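Local atomic coordinates of protein YibA (Escherichia coli, PDB entry 1OYZ), a protein that is of unknown function but folds as an all-helical solenoid of HEAT-like repeats, with a possible oxidoreductase activity that remains tentative. Residues Cys106-Ala111 against Ala137-Thr142; Asp174-Ala179 against Val198-Asp203; Asp240-Ala245 against Asn267-Ser272. All blocks are in the same frame, centred on the assembly; numbering follows the deposited sequence.

Interaction 1 (Cys106-Ala111 against Ala137-Thr142); sequences CVRATA and AFDKST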
loop_
_atom_site.group_PDB
_atom_site.type_symbol
_atom_site.label_atom_id
_atom_site.label_comp_id
_atom_site.label_asym_id
_atom_site.label_seq_id
_atom_site.Cartn_x
_atom_site.Cartn_y
_atom_site.Cartn_z
ATOM N N CYS A 106 0.035 -17.126 -2.862
ATOM C CA CYS A 106 0.705 -16.560 -1.684
ATOM C C CYS A 106 2.124 -16.194 -2.047
ATOM O O CYS A 106 2.569 -15.062 -1.816
ATOM C CB CYS A 106 0.719 -17.550 -0.524
ATOM S SG CYS A 106 -0.897 -17.728 0.166
ATOM N N VAL A 107 2.840 -17.156 -2.626
ATOM C CA VAL A 107 4.200 -16.902 -3.048
ATOM C C VAL A 107 4.293 -15.724 -4.012
ATOM O O VAL A 107 5.141 -14.844 -3.834
ATOM C CB VAL A 107 4.853 -18.158 -3.717
ATOM C CG1 VAL A 107 6.245 -17.823 -4.230
ATOM C CG2 VAL A 107 4.941 -19.303 -2.711
ATOM N N ARG A 108 3.407 -15.680 -5.015
ATOM C CA ARG A 108 3.450 -14.612 -6.006
ATOM C C ARG A 108 3.328 -13.250 -5.342
ATOM O O ARG A 108 4.112 -12.358 -5.639
ATOM C CB ARG A 108 2.356 -14.821 -7.084
ATOM C CG ARG A 108 2.584 -16.051 -7.988
ATOM C CD ARG A 108 1.818 -15.983 -9.339
ATOM N NE ARG A 108 0.368 -15.800 -9.184
ATOM C CZ ARG A 108 -0.465 -16.746 -8.751
ATOM N NH1 ARG A 108 0.006 -17.949 -8.435
ATOM N NH2 ARG A 108 -1.768 -16.484 -8.617
ATOM N N ALA A 109 2.363 -13.115 -4.428
ATOM C CA ALA A 109 2.130 -11.869 -3.688
ATOM C C ALA A 109 3.393 -11.419 -2.912
ATOM O O ALA A 109 3.848 -10.282 -3.079
ATOM C CB ALA A 109 0.929 -12.039 -2.717
ATOM N N THR A 110 3.966 -12.317 -2.107
ATOM C CA THR A 110 5.171 -12.013 -1.341
ATOM C C THR A 110 6.319 -11.611 -2.267
ATOM O O THR A 110 6.998 -10.604 -2.030
ATOM C CB THR A 110 5.611 -13.246 -0.492
ATOM O OG1 THR A 110 4.607 -13.514 0.476
ATOM C CG2 THR A 110 6.972 -12.990 0.250
ATOM N N ALA A 111 6.512 -12.371 -3.339
ATOM C CA ALA A 111 7.595 -12.080 -4.277
ATOM C C ALA A 111 7.461 -10.694 -4.875
ATOM O O ALA A 111 8.455 -9.969 -4.964
ATOM C CB ALA A 111 7.659 -13.145 -5.375
ATOM N N ALA A 137 -0.933 -7.065 -12.424
ATOM C CA ALA A 137 -2.088 -6.292 -12.034
ATOM C C ALA A 137 -3.355 -7.040 -12.522
ATOM O O ALA A 137 -4.453 -6.763 -12.053
ATOM C CB ALA A 137 -2.018 -4.885 -12.623
ATOM N N PHE A 138 -3.201 -8.000 -13.438
ATOM C CA PHE A 138 -4.364 -8.746 -13.911
ATOM C C PHE A 138 -4.457 -10.159 -13.336
ATOM O O PHE A 138 -5.272 -10.966 -13.784
ATOM C CB PHE A 138 -4.393 -8.805 -15.451
ATOM C CG PHE A 138 -4.525 -7.452 -16.111
ATOM C CD1 PHE A 138 -5.763 -6.822 -16.205
ATOM C CD2 PHE A 138 -3.395 -6.785 -16.571
ATOM C CE1 PHE A 138 -5.876 -5.538 -16.743
ATOM C CE2 PHE A 138 -3.486 -5.506 -17.106
ATOM C CZ PHE A 138 -4.733 -4.873 -17.192
ATOM N N ASP A 139 -3.631 -10.475 -12.352
ATOM C CA ASP A 139 -3.675 -11.807 -11.746
ATOM C C ASP A 139 -5.059 -12.100 -11.176
ATOM O O ASP A 139 -5.775 -11.194 -10.748
ATOM C CB ASP A 139 -2.664 -11.920 -10.607
ATOM C CG ASP A 139 -2.370 -13.366 -10.226
ATOM O OD1 ASP A 139 -3.207 -14.037 -9.600
ATOM O OD2 ASP A 139 -1.281 -13.839 -10.572
ATOM N N LYS A 140 -5.409 -13.378 -11.130
ATOM C CA LYS A 140 -6.705 -13.779 -10.633
ATOM C C LYS A 140 -6.762 -13.662 -9.129
ATOM O O LYS A 140 -7.844 -13.567 -8.555
ATOM C CB LYS A 140 -7.007 -15.211 -11.066
ATOM C CG LYS A 140 -8.477 -15.483 -11.333
ATOM C CD LYS A 140 -9.271 -15.602 -10.044
ATOM C CE LYS A 140 -10.585 -16.361 -10.246
ATOM N NZ LYS A 140 -11.111 -16.887 -8.937
ATOM N N SER A 141 -5.598 -13.663 -8.481
ATOM C CA SER A 141 -5.556 -13.547 -7.031
ATOM C C SER A 141 -5.587 -12.098 -6.555
ATOM O O SER A 141 -4.821 -11.261 -7.033
ATOM C CB SER A 141 -4.302 -14.208 -6.478
ATOM O OG SER A 141 -4.121 -13.846 -5.110
ATOM N N THR A 142 -6.461 -11.818 -5.593
ATOM C CA THR A 142 -6.579 -10.480 -5.030
ATOM C C THR A 142 -5.317 -10.120 -4.269
ATOM O O THR A 142 -4.855 -8.984 -4.319
ATOM C CB THR A 142 -7.764 -10.377 -4.045
ATOM O OG1 THR A 142 -7.677 -11.443 -3.093
ATOM C CG2 THR A 142 -9.072 -10.466 -4.775
#

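Interaction 2 (Asp174-Ala179 against Val198-Asp203); sequences DVRNWA and VEMLQD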
loop_
_atom_site.group_PDB
_atom_site.type_symbol
_atom_site.label_atom_id
_atom_site.label_comp_id
_atom_site.label_asym_id
_atom_site.label_seq_id
_atom_site.Cartn_x
_atom_site.Cartn_y
_atom_site.Cartn_z
ATOM N N ASP A 174 -10.091 -3.230 -0.895
ATOM C CA ASP A 174 -8.733 -2.938 -0.435
ATOM C C ASP A 174 -7.837 -2.540 -1.640
ATOM O O ASP A 174 -7.041 -1.583 -1.563
ATOM C CB ASP A 174 -8.193 -4.194 0.266
ATOM C CG ASP A 174 -6.916 -3.940 1.020
ATOM O OD1 ASP A 174 -5.953 -3.420 0.410
ATOM O OD2 ASP A 174 -6.881 -4.267 2.232
ATOM N N VAL A 175 -7.963 -3.289 -2.735
ATOM C CA VAL A 175 -7.218 -2.992 -3.962
ATOM C C VAL A 175 -7.622 -1.588 -4.490
ATOM O O VAL A 175 -6.755 -0.758 -4.811
ATOM C CB VAL A 175 -7.509 -4.036 -5.092
ATOM C CG1 VAL A 175 -6.918 -3.534 -6.442
ATOM C CG2 VAL A 175 -6.900 -5.396 -4.730
ATOM N N ARG A 176 -8.929 -1.335 -4.592
ATOM C CA ARG A 176 -9.414 -0.018 -5.078
ATOM C C ARG A 176 -8.864 1.126 -4.206
ATOM O O ARG A 176 -8.411 2.155 -4.722
ATOM C CB ARG A 176 -10.967 0.063 -5.082
ATOM C CG ARG A 176 -11.716 -1.013 -5.858
ATOM C CD ARG A 176 -13.181 -0.578 -6.167
ATOM N NE ARG A 176 -14.046 -0.520 -4.983
ATOM C CZ ARG A 176 -14.388 -1.583 -4.258
ATOM N NH1 ARG A 176 -15.167 -1.444 -3.178
ATOM N NH2 ARG A 176 -13.959 -2.794 -4.609
ATOM N N ASN A 177 -8.870 0.929 -2.889
ATOM C CA ASN A 177 -8.389 1.961 -1.979
ATOM C C ASN A 177 -6.908 2.268 -2.244
ATOM O O ASN A 177 -6.506 3.436 -2.343
ATOM C CB ASN A 177 -8.638 1.530 -0.517
ATOM C CG ASN A 177 -8.293 2.633 0.496
ATOM O OD1 ASN A 177 -7.344 2.510 1.271
ATOM N ND2 ASN A 177 -9.059 3.708 0.485
ATOM N N TRP A 178 -6.103 1.218 -2.398
ATOM C CA TRP A 178 -4.674 1.388 -2.667
ATOM C C TRP A 178 -4.429 2.103 -3.987
ATOM O O TRP A 178 -3.538 2.933 -4.089
ATOM C CB TRP A 178 -3.969 0.024 -2.707
ATOM C CG TRP A 178 -2.996 -0.193 -1.601
ATOM C CD1 TRP A 178 -3.146 -1.024 -0.517
ATOM C CD2 TRP A 178 -1.711 0.431 -1.457
ATOM N NE1 TRP A 178 -2.027 -0.950 0.292
ATOM C CE2 TRP A 178 -1.137 -0.057 -0.260
ATOM C CE3 TRP A 178 -0.993 1.365 -2.220
ATOM C CZ2 TRP A 178 0.124 0.349 0.186
ATOM C CZ3 TRP A 178 0.274 1.771 -1.766
ATOM C CH2 TRP A 178 0.808 1.263 -0.573
ATOM N N ALA A 179 -5.205 1.765 -5.006
ATOM C CA ALA A 179 -5.033 2.389 -6.320
ATOM C C ALA A 179 -5.303 3.881 -6.201
ATOM O O ALA A 179 -4.454 4.716 -6.543
ATOM C CB ALA A 179 -6.000 1.759 -7.350
ATOM N N VAL A 198 -15.697 9.917 -9.362
ATOM C CA VAL A 198 -17.118 10.290 -9.219
ATOM C C VAL A 198 -17.934 9.019 -8.921
ATOM O O VAL A 198 -18.764 8.990 -8.013
ATOM C CB VAL A 198 -17.651 11.004 -10.527
ATOM C CG1 VAL A 198 -19.171 11.139 -10.489
ATOM C CG2 VAL A 198 -17.000 12.385 -10.682
ATOM N N GLU A 199 -17.644 7.941 -9.649
ATOM C CA GLU A 199 -18.355 6.691 -9.434
ATOM C C GLU A 199 -18.059 6.137 -8.066
ATOM O O GLU A 199 -18.914 5.512 -7.432
ATOM C CB GLU A 199 -17.957 5.645 -10.483
ATOM C CG GLU A 199 -18.271 6.083 -11.905
ATOM C CD GLU A 199 -19.758 6.377 -12.095
ATOM O OE1 GLU A 199 -20.118 7.138 -13.025
ATOM O OE2 GLU A 199 -20.567 5.836 -11.308
HETATM N N MSE A 200 -16.842 6.350 -7.596
HETATM C CA MSE A 200 -16.476 5.830 -6.276
HETATM C C MSE A 200 -17.215 6.563 -5.159
HETATM O O MSE A 200 -17.283 6.080 -4.016
HETATM C CB MSE A 200 -14.949 5.877 -6.109
HETATM C CG MSE A 200 -14.308 4.882 -7.032
HETATM SE SE MSE A 200 -12.412 5.036 -7.350
HETATM C CE MSE A 200 -11.939 3.313 -6.550
ATOM N N LEU A 201 -17.785 7.723 -5.479
ATOM C CA LEU A 201 -18.569 8.419 -4.467
ATOM C C LEU A 201 -19.655 7.478 -3.993
ATOM O O LEU A 201 -20.109 7.587 -2.863
ATOM C CB LEU A 201 -19.180 9.685 -5.023
ATOM C CG LEU A 201 -18.067 10.692 -5.285
ATOM C CD1 LEU A 201 -18.658 12.025 -5.769
ATOM C CD2 LEU A 201 -17.272 10.892 -3.997
ATOM N N GLN A 202 -20.065 6.545 -4.850
ATOM C CA GLN A 202 -21.087 5.554 -4.468
ATOM C C GLN A 202 -20.496 4.194 -4.041
ATOM O O GLN A 202 -21.242 3.218 -3.912
ATOM C CB GLN A 202 -22.065 5.280 -5.626
ATOM C CG GLN A 202 -22.406 6.496 -6.502
ATOM C CD GLN A 202 -23.149 7.559 -5.741
ATOM O OE1 GLN A 202 -23.153 8.735 -6.122
ATOM N NE2 GLN A 202 -23.795 7.157 -4.661
ATOM N N ASP A 203 -19.176 4.101 -3.845
ATOM C CA ASP A 203 -18.561 2.817 -3.437
ATOM C C ASP A 203 -19.111 2.326 -2.090
ATOM O O ASP A 203 -19.408 3.124 -1.199
ATOM C CB ASP A 203 -17.037 2.964 -3.325
ATOM C CG ASP A 203 -16.313 1.625 -3.383
ATOM O OD1 ASP A 203 -16.443 0.799 -2.436
ATOM O OD2 ASP A 203 -15.603 1.409 -4.390
#

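Interaction 3 (Asp240-Ala245 against Asn267-Ser272); sequences DIIEAA and NEIITS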
loop_
_atom_site.group_PDB
_atom_site.type_symbol
_atom_site.label_atom_id
_atom_site.label_comp_id
_atom_site.label_asym_id
_atom_site.label_seq_id
_atom_site.Cartn_x
_atom_site.Cartn_y
_atom_site.Cartn_z
ATOM N N ASP A 240 -10.819 14.699 7.160
ATOM C CA ASP A 240 -10.456 14.756 5.751
ATOM C C ASP A 240 -11.604 15.421 4.932
ATOM O O ASP A 240 -11.342 16.112 3.961
ATOM C CB ASP A 240 -10.226 13.326 5.197
ATOM C CG ASP A 240 -8.834 12.733 5.553
ATOM O OD1 ASP A 240 -7.819 13.221 5.032
ATOM O OD2 ASP A 240 -8.762 11.763 6.340
ATOM N N ILE A 241 -12.860 15.197 5.316
ATOM C CA ILE A 241 -13.976 15.771 4.575
ATOM C C ILE A 241 -13.975 17.278 4.741
ATOM O O ILE A 241 -14.103 18.035 3.772
ATOM C CB ILE A 241 -15.332 15.121 5.023
ATOM C CG1 ILE A 241 -15.636 13.931 4.107
ATOM C CG2 ILE A 241 -16.505 16.116 4.959
ATOM C CD1 ILE A 241 -14.502 12.960 3.977
ATOM N N ILE A 242 -13.768 17.715 5.970
ATOM C CA ILE A 242 -13.724 19.134 6.249
ATOM C C ILE A 242 -12.579 19.745 5.468
ATOM O O ILE A 242 -12.715 20.797 4.850
ATOM C CB ILE A 242 -13.530 19.361 7.745
ATOM C CG1 ILE A 242 -14.644 18.624 8.487
ATOM C CG2 ILE A 242 -13.503 20.878 8.053
ATOM C CD1 ILE A 242 -14.604 18.797 10.020
ATOM N N GLU A 243 -11.454 19.051 5.458
ATOM C CA GLU A 243 -10.281 19.525 4.749
ATOM C C GLU A 243 -10.508 19.585 3.223
ATOM O O GLU A 243 -10.060 20.529 2.547
ATOM C CB GLU A 243 -9.110 18.604 5.064
ATOM C CG GLU A 243 -7.909 18.836 4.191
ATOM C CD GLU A 243 -7.225 20.114 4.539
ATOM O OE1 GLU A 243 -6.198 20.452 3.896
ATOM O OE2 GLU A 243 -7.721 20.787 5.468
ATOM N N ALA A 244 -11.171 18.558 2.688
ATOM C CA ALA A 244 -11.487 18.495 1.256
ATOM C C ALA A 244 -12.406 19.677 0.908
ATOM O O ALA A 244 -12.284 20.291 -0.155
ATOM C CB ALA A 244 -12.184 17.188 0.931
ATOM N N ALA A 245 -13.320 19.980 1.824
ATOM C CA ALA A 245 -14.230 21.087 1.632
ATOM C C ALA A 245 -13.440 22.381 1.374
ATOM O O ALA A 245 -13.814 23.187 0.510
ATOM C CB ALA A 245 -15.163 21.228 2.845
ATOM N N ASN A 267 -13.078 23.924 16.402
ATOM C CA ASN A 267 -13.402 24.217 15.011
ATOM C C ASN A 267 -12.270 24.832 14.207
ATOM O O ASN A 267 -12.498 25.423 13.148
ATOM C CB ASN A 267 -14.604 25.150 14.976
ATOM C CG ASN A 267 -14.433 26.322 15.919
ATOM O OD1 ASN A 267 -13.309 26.764 16.142
ATOM N ND2 ASN A 267 -15.538 26.832 16.469
ATOM N N GLU A 268 -11.047 24.704 14.692
ATOM C CA GLU A 268 -9.926 25.284 13.969
ATOM C C GLU A 268 -9.853 24.783 12.513
ATOM O O GLU A 268 -9.760 25.585 11.583
ATOM C CB GLU A 268 -8.613 24.969 14.696
ATOM C CG GLU A 268 -7.384 25.113 13.823
ATOM C CD GLU A 268 -6.125 24.632 14.516
ATOM O OE1 GLU A 268 -5.603 25.380 15.376
ATOM O OE2 GLU A 268 -5.659 23.501 14.214
ATOM N N ILE A 269 -9.902 23.466 12.331
ATOM C CA ILE A 269 -9.815 22.859 11.005
ATOM C C ILE A 269 -10.920 23.404 10.084
ATOM O O ILE A 269 -10.736 23.557 8.877
ATOM C CB ILE A 269 -9.867 21.301 11.112
ATOM C CG1 ILE A 269 -9.548 20.683 9.742
ATOM C CG2 ILE A 269 -11.225 20.831 11.679
ATOM C CD1 ILE A 269 -9.590 19.161 9.730
ATOM N N ILE A 270 -12.054 23.719 10.687
ATOM C CA ILE A 270 -13.188 24.288 9.983
ATOM C C ILE A 270 -12.795 25.706 9.521
ATOM O O ILE A 270 -12.984 26.085 8.350
ATOM C CB ILE A 270 -14.416 24.339 10.936
ATOM C CG1 ILE A 270 -14.753 22.920 11.397
ATOM C CG2 ILE A 270 -15.613 24.996 10.250
ATOM C CD1 ILE A 270 -15.894 22.832 12.385
ATOM N N THR A 271 -12.218 26.474 10.437
ATOM C CA THR A 271 -11.805 27.834 10.127
ATOM C C THR A 271 -10.785 27.825 9.013
ATOM O O THR A 271 -10.787 28.709 8.160
ATOM C CB THR A 271 -11.224 28.527 11.380
ATOM O OG1 THR A 271 -12.250 28.622 12.374
ATOM C CG2 THR A 271 -10.721 29.936 11.054
ATOM N N SER A 272 -9.925 26.813 9.000
ATOM C CA SER A 272 -8.907 26.709 7.950
ATOM C C SER A 272 -9.554 26.592 6.581
ATOM O O SER A 272 -9.180 27.273 5.635
ATOM C CB SER A 272 -8.026 25.472 8.145
ATOM O OG SER A 272 -7.281 25.564 9.342
HETATM O O HOH W 1 -9.582 22.542 6.798
#

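Interaction 1 (Cys106-Ala111 against Ala137-Thr142)
Arg108, on helix 105-121, reaches the loop ahead of helix 142-153 and takes hold of Asp139 side-on. Its NE donates to Asp139 OD2 at 2.9 Å while NH2 donates to OD1 at 3.0 Å, the latter nearly straight at 164°. The guanidinium and carboxylate planes are only 15° apart, so the salt bridge closes edge to edge; a weak third bond runs from Arg108 NH2 to Asp139 OD2 at 3.3 Å. The remaining nitrogen, NH1, binds the carbonyl oxygen of Asp102. Asp139 is fixed from its own side as well: with CG anti to the backbone N (chi1 -163°), OD1 turns its anti lone pair to Ser141 N at 2.7 Å, an Asx turn, and keeps the syn one for the arginine. Val144 of helix 142-153 packs on both charged side chains. Beyond this knot the contact thins out: Ser141 CB lies 4.0 Å from Arg108 NH2, and the exposed side chain of Lys140 leads away from helix 105-121. Replacing Asp139 by an alanine is likely to leave the Arg108 charge without its carboxylate mate, though still bonded to the Asp102 carbonyl, and Ser141 N without the acceptor of the Asx turn. Carried by partly exposed residues, the contact joins helix and loop through directed, charged bonds instead of buried apolar surface, and two donors on OD1 would be expected to stabilise the carboxylate as an anion.

Interaction 2 (Asp174-Ala179 against Val198-Asp203)
Arg176, on helix 173-186, meets Met200 of helix 191-200 and Asp203 in the turn that follows, the aspartate by charge and Met200 by its methyl group. The ionic part is a side-on grip in which the two side chains reach out to each other and their flat groups meet edge to edge. Asp203 OD1, close to the guanidinium plane, accepts from Arg176 NH1 through its syn lone pair at 2.7 Å and 165°. NE faces OD2, again on the syn side but tilted somewhat from that plane; the modelled distance of 2.5 Å from Arg176 NE to Asp203 OD2 is short enough for its exact value to be doubtful. The two flat groups are 17° from coplanar. A bend at chi3 of Arg176 (-70°) turns the guanidinium edge to the carboxylate, and its third nitrogen, NH2, is held by the carbonyl oxygen of Asp170.

The apolar part lies nearer the helix backbone. Met200, present as selenomethionine, sets its CE 3.7 Å from Arg176 CB and 4.1 Å from Arg176 CD, covering the aliphatic root of the arginine. The same side chain touches Leu168 of helix 161-168 and Val208 of helix 206-218, which places it in the core between helices.

Backbone bonds put the aspartate in position. A type I turn from Met200 to Asp203 is closed by Asp203 N on Met200 O at 2.7 Å, and Asp203 OD1 takes a further bond from Asn205 N.

An arginine early in one helix, bound both to an aspartate side chain in the turn after the following helix and to the carbonyl of an aspartate just ahead of its own helix, is consistent with the Asp-Arg ladder described for HEAT-repeat solenoids.

Interaction 3 (Asp240-Ala245 against Asn267-Ser272)
Ile269 O receives a hydrogen bond of 2.6 Å from a water that also donates to Glu243 OE2 at 2.9 Å, bridging two helices of the C-terminal part of this HEAT-like alpha-solenoid. The methyl Ile242 CG2 comes to 3.9 Å from the same carbonyl oxygen, so that atom marks the seam between the polar and the apolar sides of the contact. On the polar side, Glu243 leaves its helix with CG anti to the backbone N and then bends at chi2 (72°), which brings the carboxylate round to the water. Its other oxygen, OE1, forms a salt bridge with Lys276 further along helix 268-277, so the charge and the water both tie Glu243 to that helix.

The apolar side is carried by Ile242, buried and directed at the first turn of helix 268-277. The backbones come close here, with Ile242 CA 6.4 Å from Ile270 CA. This approach sets one methyl against both main chain and side chain: Ile242 CG2 is 3.9 Å from Ile270 CA and 4.1 Å from Ile270 CG1. Leu232 of helix 225-232 and Val237 also pack on Ile242, while Met260, Leu261 and Phe264 pack on Ile270, extending the apolar packing around both isoleucines. Ile269, partly exposed, borders the contact more loosely, its CG2 standing 4.3 Å from Ile242 CD1.

Overall arrangement
The three contacts follow one another along the chain and share no helix: helix 105-121 meets the loop before helix 142-153, helix 173-186 meets the end of 191-200 and its turn, and helix 239-248 meets 268-277. Interactions 1 and 2, with centres about 20 Å apart, repeat one chemistry, an arginine early in a helix and an aspartate in a later interhelical loop or turn, and they touch where Thr142 O packs on Val175. Interaction 1 is a surface salt bridge, whereas interaction 2 adds a buried selenomethionine. Interaction 3 is buried, joined by isoleucines and one bridging water; its centre lies about 39 Å from that of interaction 1, across the chain's centre.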